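Local coordinates for EpsJ (Vibrio vulnificus, PDB 2RET), which serves as a pseudopilin of the type II secretion system, pairing with EpsI in a complex probably belonging to the pseudopilus that helps export proteins, at residues 25-30 / 88-93. Residues are numbered along the deposited sequence; the frame is centred on the assembly and turned at random.
Sequences LVMMDS and VGYRIK
Tyr90 reaches from strand 79-93 to helix 10-32 and meets it at Met27 and Met28, both present as selenomethionine. The backbones stay well apart, 9.3 Å between the CA atoms of Met28 and Tyr90, and the length of the tyrosine spans the difference. Its CB starts toward the helix; chi1 of -73° then sets the ring beside the backbone N and sends the hydroxyl to the helix surface. The tight part is here: Tyr90 OH lies 3.5 Å from Met28 CA, while Met28 CG comes within 3.9 Å of Tyr90 CE2, an oblique approach to the ring. Met28 carries its CG opposite the carbonyl carbon, with the chain extended at chi2 before it bends at chi3. Tyr165 of strand 159-166 touches Met28 as well, and Phe32 meets the tyrosine ring with planes at about 30°, so the second sheet and the helix end both help enclose this spot.

The Met27 side is looser. Its CG stands 3.9 Å from Tyr90 OH, and the chain, bent at chi2 and chi3, leads its end away from segment 88-93, while the side chain also touches Arg99 and Leu118; the residue is partly exposed. Tyr90 OH also passes 3.6 Å from Met27 O, but that carbonyl receives the hydroxyl of Ser30 instead, with OG at 2.5 Å from Met27 O and tilted 23° from the carbonyl plane. Farther round the helix, Val26 and Asp29 pack on a second copy of EpsJ.

No hydrogen bond joins the two segments directly: Tyr90 OH bonds to Asp31 OD2, just past residue 30. Here the helix packs against an antiparallel sheet, as in the pilin-like fold, through apolar contact at the outer end of the tyrosine, with its hydroxyl held by Asp31.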
ATOM      1  N   LEU B  25       8.405  -1.193 -27.814  1.00 15.40           N
ATOM      2  CA  LEU B  25       9.097  -1.438 -26.550  1.00 15.09           C
ATOM      3  C   LEU B  25       8.365  -0.792 -25.396  1.00 15.20           C
ATOM      4  O   LEU B  25       8.358  -1.325 -24.281  1.00 14.75           O
ATOM      5  CB  LEU B  25      10.540  -0.907 -26.596  1.00 15.28           C
ATOM      6  CG  LEU B  25      11.585  -1.671 -27.437  1.00 16.70           C
ATOM      7  CD1 LEU B  25      12.902  -0.950 -27.413  1.00 16.85           C
ATOM      8  CD2 LEU B  25      11.761  -3.084 -26.948  1.00 14.85           C
ATOM      9  N   VAL B  26       7.792   0.384 -25.647  1.00 14.49           N
ATOM     10  CA  VAL B  26       6.990   1.071 -24.639  1.00 14.76           C
ATOM     11  C   VAL B  26       5.792   0.228 -24.248  1.00 15.35           C
ATOM     12  O   VAL B  26       5.528   0.037 -23.081  1.00 15.68           O
ATOM     13  CB  VAL B  26       6.559   2.517 -25.100  1.00 14.85           C
ATOM     14  CG1 VAL B  26       5.444   3.122 -24.201  1.00 12.43           C
ATOM     15  CG2 VAL B  26       7.758   3.415 -25.133  1.00 12.74           C
HETATM   16  N   MSE B  27       5.071  -0.272 -25.239  1.00 16.75           N
HETATM   17  CA  MSE B  27       3.931  -1.177 -25.030  1.00 17.69           C
HETATM   18  C   MSE B  27       4.277  -2.450 -24.258  1.00 16.34           C
HETATM   19  O   MSE B  27       3.575  -2.845 -23.336  1.00 15.65           O
HETATM   20  CB  MSE B  27       3.315  -1.528 -26.374  1.00 18.40           C
HETATM   21  CG  MSE B  27       2.030  -2.341 -26.253  1.00 25.93           C
HETATM   22 SE   MSE B  27       0.495  -1.279 -25.612  1.00 45.32          SE
HETATM   23  CE  MSE B  27      -0.069  -0.765 -27.457  1.00 38.38           C
HETATM   24  N   MSE B  28       5.365  -3.079 -24.636  1.00 16.53           N
HETATM   25  CA  MSE B  28       5.857  -4.285 -23.955  1.00 18.18           C
HETATM   26  C   MSE B  28       6.341  -4.033 -22.553  1.00 17.54           C
HETATM   27  O   MSE B  28       6.175  -4.880 -21.684  1.00 18.38           O
HETATM   28  CB  MSE B  28       7.001  -4.898 -24.731  1.00 18.33           C
HETATM   29  CG  MSE B  28       6.600  -5.301 -26.118  1.00 22.72           C
HETATM   30 SE   MSE B  28       8.107  -6.045 -27.116  1.00 34.55          SE
HETATM   31  CE  MSE B  28       8.803  -7.344 -25.829  1.00 26.25           C
ATOM     32  N   ASP B  29       6.933  -2.868 -22.332  1.00 17.24           N
ATOM     33  CA  ASP B  29       7.332  -2.442 -20.991  1.00 17.20           C
ATOM     34  C   ASP B  29       6.092  -2.312 -20.145  1.00 16.70           C
ATOM     35  O   ASP B  29       6.073  -2.750 -18.986  1.00 16.98           O
ATOM     36  CB  ASP B  29       8.074  -1.090 -21.000  1.00 17.07           C
ATOM     37  CG  ASP B  29       9.595  -1.223 -20.872  1.00 18.37           C
ATOM     38  OD1 ASP B  29      10.087  -2.221 -20.363  1.00 19.80           O
ATOM     39  OD2 ASP B  29      10.330  -0.267 -21.203  1.00 18.69           O
ATOM     40  N   SER B  30       5.055  -1.713 -20.717  1.00 16.14           N
ATOM     41  CA  SER B  30       3.825  -1.481 -19.965  1.00 16.51           C
ATOM     42  C   SER B  30       3.212  -2.808 -19.515  1.00 15.79           C
ATOM     43  O   SER B  30       2.691  -2.886 -18.406  1.00 16.89           O
ATOM     44  CB  SER B  30       2.807  -0.640 -20.757  1.00 16.25           C
ATOM     45  OG  SER B  30       2.151  -1.382 -21.813  1.00 18.43           O
ATOM     46  N   VAL B  88      -3.642  -9.744 -21.490  1.00 17.94           N
ATOM     47  CA  VAL B  88      -2.928  -9.399 -22.716  1.00 17.61           C
ATOM     48  C   VAL B  88      -2.187 -10.652 -23.277  1.00 16.63           C
ATOM     49  O   VAL B  88      -1.844 -11.553 -22.549  1.00 16.92           O
ATOM     50  CB  VAL B  88      -1.888  -8.263 -22.500  1.00 17.93           C
ATOM     51  CG1 VAL B  88      -2.546  -7.040 -21.885  1.00 17.20           C
ATOM     52  CG2 VAL B  88      -0.718  -8.761 -21.666  1.00 18.20           C
ATOM     53  N   GLY B  89      -1.969 -10.694 -24.575  1.00 16.29           N
ATOM     54  CA  GLY B  89      -1.063 -11.673 -25.151  1.00 15.91           C
ATOM     55  C   GLY B  89      -0.274 -11.162 -26.336  1.00 15.63           C
ATOM     56  O   GLY B  89      -0.513 -10.096 -26.829  1.00 15.60           O
ATOM     57  N   TYR B  90       0.721 -11.928 -26.761  1.00 16.22           N
ATOM     58  CA  TYR B  90       1.544 -11.553 -27.917  1.00 16.27           C
ATOM     59  C   TYR B  90       1.626 -12.782 -28.826  1.00 15.88           C
ATOM     60  O   TYR B  90       1.615 -13.925 -28.355  1.00 14.94           O
ATOM     61  CB  TYR B  90       2.956 -11.091 -27.481  1.00 16.03           C
ATOM     62  CG  TYR B  90       2.993  -9.729 -26.823  1.00 14.76           C
ATOM     63  CD1 TYR B  90       2.569  -9.535 -25.512  1.00 15.82           C
ATOM     64  CD2 TYR B  90       3.410  -8.612 -27.535  1.00 16.71           C
ATOM     65  CE1 TYR B  90       2.582  -8.262 -24.945  1.00 15.43           C
ATOM     66  CE2 TYR B  90       3.421  -7.378 -26.972  1.00 16.32           C
ATOM     67  CZ  TYR B  90       3.014  -7.204 -25.683  1.00 12.73           C
ATOM     68  OH  TYR B  90       3.066  -5.938 -25.172  1.00 16.13           O
ATOM     69  N   ARG B  91       1.668 -12.533 -30.114  1.00 15.92           N
ATOM     70  CA  ARG B  91       1.808 -13.600 -31.096  1.00 17.43           C
ATOM     71  C   ARG B  91       2.440 -13.048 -32.352  1.00 17.44           C
ATOM     72  O   ARG B  91       2.508 -11.817 -32.527  1.00 18.14           O
ATOM     73  CB  ARG B  91       0.431 -14.156 -31.432  1.00 17.91           C
ATOM     74  CG  ARG B  91      -0.459 -13.130 -32.032  1.00 18.52           C
ATOM     75  CD  ARG B  91      -1.729 -13.687 -32.484  1.00 21.30           C
ATOM     76  NE  ARG B  91      -2.411 -12.743 -33.359  1.00 24.46           N
ATOM     77  CZ  ARG B  91      -3.735 -12.613 -33.426  1.00 29.40           C
ATOM     78  NH1 ARG B  91      -4.534 -13.361 -32.670  1.00 30.91           N
ATOM     79  NH2 ARG B  91      -4.271 -11.726 -34.250  1.00 31.13           N
ATOM     80  N   ILE B  92       2.874 -13.940 -33.236  1.00 17.94           N
ATOM     81  CA  ILE B  92       3.341 -13.552 -34.563  1.00 18.02           C
ATOM     82  C   ILE B  92       2.285 -13.943 -35.597  1.00 18.17           C
ATOM     83  O   ILE B  92       1.804 -15.074 -35.611  1.00 17.81           O
ATOM     84  CB  ILE B  92       4.715 -14.199 -34.949  1.00 18.40           C
ATOM     85  CG1 ILE B  92       5.793 -13.907 -33.888  1.00 18.87           C
ATOM     86  CG2 ILE B  92       5.186 -13.749 -36.383  1.00 16.61           C
ATOM     87  CD1 ILE B  92       6.245 -12.475 -33.825  1.00 20.29           C
ATOM     88  N   LYS B  93       1.927 -12.995 -36.449  1.00 18.51           N
ATOM     89  CA  LYS B  93       1.110 -13.267 -37.621  1.00 19.00           C
ATOM     90  C   LYS B  93       1.761 -12.669 -38.841  1.00 19.20           C
ATOM     91  O   LYS B  93       1.882 -11.459 -38.936  1.00 19.72           O
ATOM     92  CB  LYS B  93      -0.278 -12.699 -37.457  1.00 19.94           C
ATOM     93  CG  LYS B  93      -1.208 -13.663 -36.799  1.00 21.75           C
ATOM     94  CD  LYS B  93      -1.651 -14.704 -37.796  1.00 23.17           C
ATOM     95  CE  LYS B  93      -1.635 -16.057 -37.165  1.00 24.68           C
ATOM     96  NZ  LYS B  93      -1.805 -17.164 -38.146  1.00 24.67           N
TER